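Local coordinates for hypothetical protein Atu0741 (Agrobacterium tumefaciens str. C58, PDB 1ZHV) that is of unknown function but carries tandem ACT-type domains, a class that in relatives often binds small regulatory ligands such as amino acids, at residues 4-18 / 56-69. Residues are numbered along the deposited sequence; the frame is centred on the assembly and turned at random.
Sequences IKLKILNGSYGIARL and VRVDPGWSCFKFQG
With CG1 of Ile8 trans to its backbone N (chi1 -162°), that methylene lies over one face of the Phe65 ring, 4.1 Å from Ile8 CG1 to the Phe65 centroid, while Ile8 CB meets the ring rim at CE2. Ile15 does the same to the indole of Trp62 by another route: chi1 of -44° swings CG1 beside its own N, and Ile15 CG1 then stands 4.2 Å from the centroid of the Trp62 five-membered ring. Trp62 NE1 donates, nearly within its ring plane, to Asp59 OD1 at 3.1 Å, meeting that oxygen from above the carboxylate plane; Arg107 salt-bridges the same oxygen. Cys64 SG sits 5.3 Å above the Tyr13 ring centroid, a distant sulfur-aromatic contact, and Leu9 CD2 packs on that sulfur. Strand 57-67 pairs antiparallel with both 5-8 and 13-18; its pairing with 13-18 is consistent with joining the N-terminal ACT-type unit to the following ACT domain in one mixed sheet. Between the two ladders the register slips by two residues. Gly61 and Trp62 both face Tyr13 in a G1 bulge, Gly61 having positive phi; the paired bonds there are Tyr13 N to Trp62 O, 2.7 Å, and Trp62 N to Tyr13 O, 2.8 Å. Where the ladders part, one water accepts from Cys64 N-H and donates to the carbonyl O atoms of Leu9 and Gly11. Leu111 of helix 111-120 packs against the side chains of both Phe65 and Ile8.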
loop_
_atom_site.group_PDB
_atom_site.type_symbol
_atom_site.label_atom_id
_atom_site.label_comp_id
_atom_site.label_asym_id
_atom_site.label_seq_id
_atom_site.Cartn_x
_atom_site.Cartn_y
_atom_site.Cartn_z
ATOM N N ILE A 4 -6.527 -4.290 14.153
ATOM C CA ILE A 4 -6.980 -3.991 12.804
ATOM C C ILE A 4 -6.986 -5.211 11.900
ATOM O O ILE A 4 -6.142 -6.097 12.022
ATOM C CB ILE A 4 -6.083 -2.906 12.165
ATOM C CG1 ILE A 4 -6.102 -1.645 13.033
ATOM C CG2 ILE A 4 -6.558 -2.582 10.751
ATOM C CD1 ILE A 4 -7.489 -1.055 13.232
ATOM N N LYS A 5 -7.958 -5.249 10.997
ATOM C CA LYS A 5 -8.076 -6.330 10.034
ATOM C C LYS A 5 -7.454 -5.817 8.740
ATOM O O LYS A 5 -7.858 -4.773 8.224
ATOM C CB LYS A 5 -9.552 -6.672 9.813
ATOM C CG LYS A 5 -10.256 -7.196 11.059
ATOM C CD LYS A 5 -11.748 -6.892 11.027
ATOM C CE LYS A 5 -11.995 -5.392 11.170
ATOM N NZ LYS A 5 -13.440 -5.029 11.141
ATOM N N LEU A 6 -6.449 -6.526 8.235
ATOM C CA LEU A 6 -5.792 -6.121 6.997
ATOM C C LEU A 6 -5.999 -7.160 5.911
ATOM O O LEU A 6 -5.765 -8.352 6.117
ATOM C CB LEU A 6 -4.291 -5.901 7.215
ATOM C CG LEU A 6 -3.903 -4.770 8.171
ATOM C CD1 LEU A 6 -3.866 -5.301 9.597
ATOM C CD2 LEU A 6 -2.539 -4.218 7.777
ATOM N N LYS A 7 -6.425 -6.700 4.742
ATOM C CA LYS A 7 -6.686 -7.586 3.619
ATOM C C LYS A 7 -5.656 -7.366 2.523
ATOM O O LYS A 7 -5.522 -6.265 1.992
ATOM C CB LYS A 7 -8.090 -7.314 3.079
ATOM C CG LYS A 7 -8.495 -8.161 1.895
ATOM C CD LYS A 7 -9.872 -7.762 1.394
ATOM C CE LYS A 7 -10.307 -8.646 0.236
ATOM N NZ LYS A 7 -11.651 -8.261 -0.280
ATOM N N ILE A 8 -4.931 -8.420 2.174
ATOM C CA ILE A 8 -3.923 -8.287 1.141
ATOM C C ILE A 8 -4.586 -8.171 -0.226
ATOM O O ILE A 8 -5.674 -8.710 -0.450
ATOM C CB ILE A 8 -2.957 -9.505 1.162
ATOM C CG1 ILE A 8 -1.674 -9.172 0.400
ATOM C CG2 ILE A 8 -3.628 -10.720 0.524
ATOM C CD1 ILE A 8 -0.589 -10.218 0.550
ATOM N N LEU A 9 -3.951 -7.420 -1.121
ATOM C CA LEU A 9 -4.441 -7.280 -2.485
ATOM C C LEU A 9 -3.530 -8.110 -3.377
ATOM O O LEU A 9 -2.347 -8.296 -3.076
ATOM C CB LEU A 9 -4.406 -5.816 -2.961
ATOM C CG LEU A 9 -5.465 -4.828 -2.471
ATOM C CD1 LEU A 9 -5.318 -4.601 -0.972
ATOM C CD2 LEU A 9 -5.298 -3.510 -3.220
ATOM N N ASN A 10 -4.096 -8.607 -4.469
ATOM C CA ASN A 10 -3.346 -9.393 -5.432
ATOM C C ASN A 10 -2.507 -8.447 -6.286
ATOM O O ASN A 10 -2.837 -7.264 -6.407
ATOM C CB ASN A 10 -4.299 -10.176 -6.345
ATOM C CG ASN A 10 -3.559 -11.042 -7.337
ATOM O OD1 ASN A 10 -2.753 -11.883 -6.947
ATOM N ND2 ASN A 10 -3.813 -10.835 -8.623
ATOM N N GLY A 11 -1.416 -8.958 -6.855
ATOM C CA GLY A 11 -0.592 -8.141 -7.729
ATOM C C GLY A 11 0.633 -7.472 -7.139
ATOM O O GLY A 11 0.745 -7.260 -5.929
ATOM N N SER A 12 1.561 -7.134 -8.025
ATOM C CA SER A 12 2.794 -6.474 -7.649
ATOM C C SER A 12 2.643 -4.996 -7.986
ATOM O O SER A 12 2.249 -4.641 -9.099
ATOM C CB SER A 12 3.966 -7.091 -8.419
ATOM O OG SER A 12 5.174 -6.437 -8.100
ATOM N N TYR A 13 2.941 -4.143 -7.013
ATOM C CA TYR A 13 2.831 -2.703 -7.202
ATOM C C TYR A 13 4.163 -1.974 -7.296
ATOM O O TYR A 13 5.208 -2.479 -6.882
ATOM C CB TYR A 13 2.001 -2.084 -6.073
ATOM C CG TYR A 13 0.533 -2.385 -6.190
ATOM C CD1 TYR A 13 0.012 -3.603 -5.753
ATOM C CD2 TYR A 13 -0.327 -1.489 -6.819
ATOM C CE1 TYR A 13 -1.330 -3.919 -5.949
ATOM C CE2 TYR A 13 -1.665 -1.797 -7.019
ATOM C CZ TYR A 13 -2.158 -3.013 -6.586
ATOM O OH TYR A 13 -3.473 -3.327 -6.821
ATOM N N GLY A 14 4.114 -0.771 -7.858
ATOM C CA GLY A 14 5.310 0.035 -7.985
ATOM C C GLY A 14 4.952 1.486 -7.747
ATOM O O GLY A 14 3.790 1.866 -7.894
ATOM N N ILE A 15 5.942 2.289 -7.365
ATOM C CA ILE A 15 5.742 3.715 -7.122
ATOM C C ILE A 15 6.493 4.465 -8.216
ATOM O O ILE A 15 7.728 4.504 -8.214
ATOM C CB ILE A 15 6.335 4.158 -5.774
ATOM C CG1 ILE A 15 5.994 3.145 -4.677
ATOM C CG2 ILE A 15 5.816 5.541 -5.424
ATOM C CD1 ILE A 15 4.537 2.974 -4.416
ATOM N N ALA A 16 5.756 5.049 -9.151
ATOM C CA ALA A 16 6.395 5.779 -10.234
ATOM C C ALA A 16 6.553 7.258 -9.944
ATOM O O ALA A 16 5.748 7.854 -9.232
ATOM C CB ALA A 16 5.615 5.588 -11.528
ATOM N N ARG A 17 7.614 7.857 -10.476
ATOM C CA ARG A 17 7.797 9.283 -10.283
ATOM C C ARG A 17 7.834 9.982 -11.634
ATOM O O ARG A 17 8.680 9.682 -12.476
ATOM C CB ARG A 17 9.066 9.625 -9.498
ATOM C CG ARG A 17 9.033 11.100 -9.103
ATOM C CD ARG A 17 10.329 11.740 -8.659
ATOM N NE ARG A 17 10.080 13.168 -8.456
ATOM C CZ ARG A 17 10.980 14.052 -8.034
ATOM N NH1 ARG A 17 12.219 13.669 -7.759
ATOM N NH2 ARG A 17 10.634 15.325 -7.882
ATOM N N LEU A 18 6.902 10.913 -11.823
ATOM C CA LEU A 18 6.787 11.687 -13.058
ATOM C C LEU A 18 7.022 13.157 -12.763
ATOM O O LEU A 18 7.102 13.549 -11.600
ATOM C CB LEU A 18 5.389 11.536 -13.664
ATOM C CG LEU A 18 5.123 10.244 -14.435
ATOM C CD1 LEU A 18 5.129 9.127 -13.424
ATOM C CD2 LEU A 18 3.788 10.276 -15.200
ATOM N N VAL A 56 9.872 5.364 -17.396
ATOM C CA VAL A 56 9.495 6.096 -16.181
ATOM C C VAL A 56 10.250 5.612 -14.938
ATOM O O VAL A 56 10.420 4.408 -14.723
ATOM C CB VAL A 56 7.953 5.994 -15.916
ATOM C CG1 VAL A 56 7.585 6.685 -14.613
ATOM C CG2 VAL A 56 7.178 6.626 -17.070
ATOM N N ARG A 57 10.721 6.562 -14.132
ATOM C CA ARG A 57 11.430 6.230 -12.903
ATOM C C ARG A 57 10.450 5.527 -11.986
ATOM O O ARG A 57 9.300 5.950 -11.847
ATOM C CB ARG A 57 11.980 7.491 -12.230
ATOM C CG ARG A 57 13.220 8.047 -12.916
ATOM C CD ARG A 57 14.010 8.958 -11.987
ATOM N NE ARG A 57 13.271 10.163 -11.625
ATOM C CZ ARG A 57 12.856 11.073 -12.502
ATOM N NH1 ARG A 57 13.106 10.914 -13.797
ATOM N NH2 ARG A 57 12.195 12.144 -12.085
ATOM N N VAL A 58 10.899 4.455 -11.351
ATOM C CA VAL A 58 10.008 3.703 -10.492
ATOM C C VAL A 58 10.717 2.953 -9.381
ATOM O O VAL A 58 11.860 2.524 -9.525
ATOM C CB VAL A 58 9.176 2.688 -11.332
ATOM C CG1 VAL A 58 10.089 1.643 -11.950
ATOM C CG2 VAL A 58 8.112 2.033 -10.466
ATOM N N ASP A 59 10.020 2.830 -8.259
ATOM C CA ASP A 59 10.500 2.101 -7.093
ATOM C C ASP A 59 9.557 0.897 -7.130
ATOM O O ASP A 59 8.437 0.961 -6.624
ATOM C CB ASP A 59 10.270 2.933 -5.829
ATOM C CG ASP A 59 10.891 2.310 -4.597
ATOM O OD1 ASP A 59 10.964 1.071 -4.543
ATOM O OD2 ASP A 59 11.290 3.058 -3.677
ATOM N N PRO A 60 9.988 -0.213 -7.753
ATOM C CA PRO A 60 9.128 -1.395 -7.843
ATOM C C PRO A 60 9.217 -2.425 -6.726
ATOM O O PRO A 60 10.011 -2.294 -5.795
ATOM C CB PRO A 60 9.540 -1.998 -9.177
ATOM C CG PRO A 60 11.012 -1.803 -9.133
ATOM C CD PRO A 60 11.166 -0.369 -8.628
ATOM N N GLY A 61 8.370 -3.443 -6.845
ATOM C CA GLY A 61 8.353 -4.536 -5.892
ATOM C C GLY A 61 7.603 -4.306 -4.601
ATOM O O GLY A 61 8.148 -4.552 -3.524
ATOM N N TRP A 62 6.358 -3.850 -4.693
ATOM C CA TRP A 62 5.562 -3.603 -3.494
ATOM C C TRP A 62 4.275 -4.417 -3.448
ATOM O O TRP A 62 3.722 -4.801 -4.480
ATOM C CB TRP A 62 5.209 -2.116 -3.375
ATOM C CG TRP A 62 6.388 -1.218 -3.223
ATOM C CD1 TRP A 62 7.289 -0.872 -4.189
ATOM C CD2 TRP A 62 6.799 -0.547 -2.030
ATOM N NE1 TRP A 62 8.237 -0.025 -3.671
ATOM C CE2 TRP A 62 7.962 0.191 -2.346
ATOM C CE3 TRP A 62 6.299 -0.500 -0.721
ATOM C CZ2 TRP A 62 8.633 0.971 -1.400
ATOM C CZ3 TRP A 62 6.965 0.276 0.219
ATOM C CH2 TRP A 62 8.122 1.003 -0.126
ATOM N N SER A 63 3.806 -4.666 -2.229
ATOM C CA SER A 63 2.572 -5.407 -1.979
ATOM C C SER A 63 1.649 -4.457 -1.225
ATOM O O SER A 63 2.111 -3.662 -0.402
ATOM C CB SER A 63 2.847 -6.652 -1.131
ATOM O OG SER A 63 3.673 -7.570 -1.832
ATOM N N CYS A 64 0.351 -4.552 -1.497
ATOM C CA CYS A 64 -0.631 -3.665 -0.885
ATOM C C CYS A 64 -1.653 -4.355 0.011
ATOM O O CYS A 64 -2.116 -5.460 -0.285
ATOM C CB CYS A 64 -1.354 -2.900 -1.996
ATOM S SG CYS A 64 -2.434 -1.573 -1.444
ATOM N N PHE A 65 -1.995 -3.681 1.108
ATOM C CA PHE A 65 -2.986 -4.163 2.075
ATOM C C PHE A 65 -4.037 -3.089 2.283
ATOM O O PHE A 65 -3.722 -1.902 2.317
ATOM C CB PHE A 65 -2.369 -4.432 3.452
ATOM C CG PHE A 65 -1.508 -5.648 3.517
ATOM C CD1 PHE A 65 -0.165 -5.581 3.177
ATOM C CD2 PHE A 65 -2.038 -6.861 3.950
ATOM C CE1 PHE A 65 0.650 -6.707 3.273
ATOM C CE2 PHE A 65 -1.233 -7.993 4.049
ATOM C CZ PHE A 65 0.111 -7.917 3.712
ATOM N N LYS A 66 -5.284 -3.512 2.444
ATOM C CA LYS A 66 -6.365 -2.577 2.703
ATOM C C LYS A 66 -6.758 -2.700 4.171
ATOM O O LYS A 66 -6.865 -3.813 4.689
ATOM C CB LYS A 66 -7.581 -2.917 1.840
ATOM C CG LYS A 66 -8.784 -2.014 2.095
ATOM C CD LYS A 66 -9.980 -2.479 1.285
ATOM C CE LYS A 66 -10.637 -3.678 1.934
ATOM N NZ LYS A 66 -11.290 -3.294 3.218
ATOM N N PHE A 67 -6.933 -1.567 4.850
ATOM C CA PHE A 67 -7.391 -1.593 6.241
ATOM C C PHE A 67 -8.890 -1.864 6.070
ATOM O O PHE A 67 -9.586 -1.098 5.395
ATOM C CB PHE A 67 -7.194 -0.235 6.927
ATOM C CG PHE A 67 -5.783 0.034 7.393
ATOM C CD1 PHE A 67 -4.697 -0.133 6.543
ATOM C CD2 PHE A 67 -5.553 0.522 8.676
ATOM C CE1 PHE A 67 -3.407 0.188 6.965
ATOM C CE2 PHE A 67 -4.273 0.844 9.106
ATOM C CZ PHE A 67 -3.194 0.678 8.249
ATOM N N GLN A 68 -9.379 -2.935 6.690
ATOM C CA GLN A 68 -10.776 -3.364 6.555
ATOM C C GLN A 68 -11.898 -2.959 7.509
ATOM O O GLN A 68 -11.685 -2.502 8.641
ATOM C CB GLN A 68 -10.818 -4.883 6.474
ATOM C CG GLN A 68 -10.348 -5.472 5.178
ATOM C CD GLN A 68 -10.436 -6.978 5.204
ATOM O OE1 GLN A 68 -9.766 -7.629 5.999
ATOM N NE2 GLN A 68 -11.272 -7.541 4.345
ATOM N N GLY A 69 -13.106 -3.186 6.987
ATOM C CA GLY A 69 -14.359 -2.932 7.679
ATOM C C GLY A 69 -14.602 -1.554 8.260
ATOM O O GLY A 69 -13.756 -0.658 8.144
HETATM O O HOH W 1 -10.060 -3.027 11.058
HETATM O O HOH W 2 -0.414 -6.436 -3.455
HETATM O O HOH W 3 2.281 -8.818 -4.036
HETATM O O HOH W 4 9.942 9.391 -14.777
#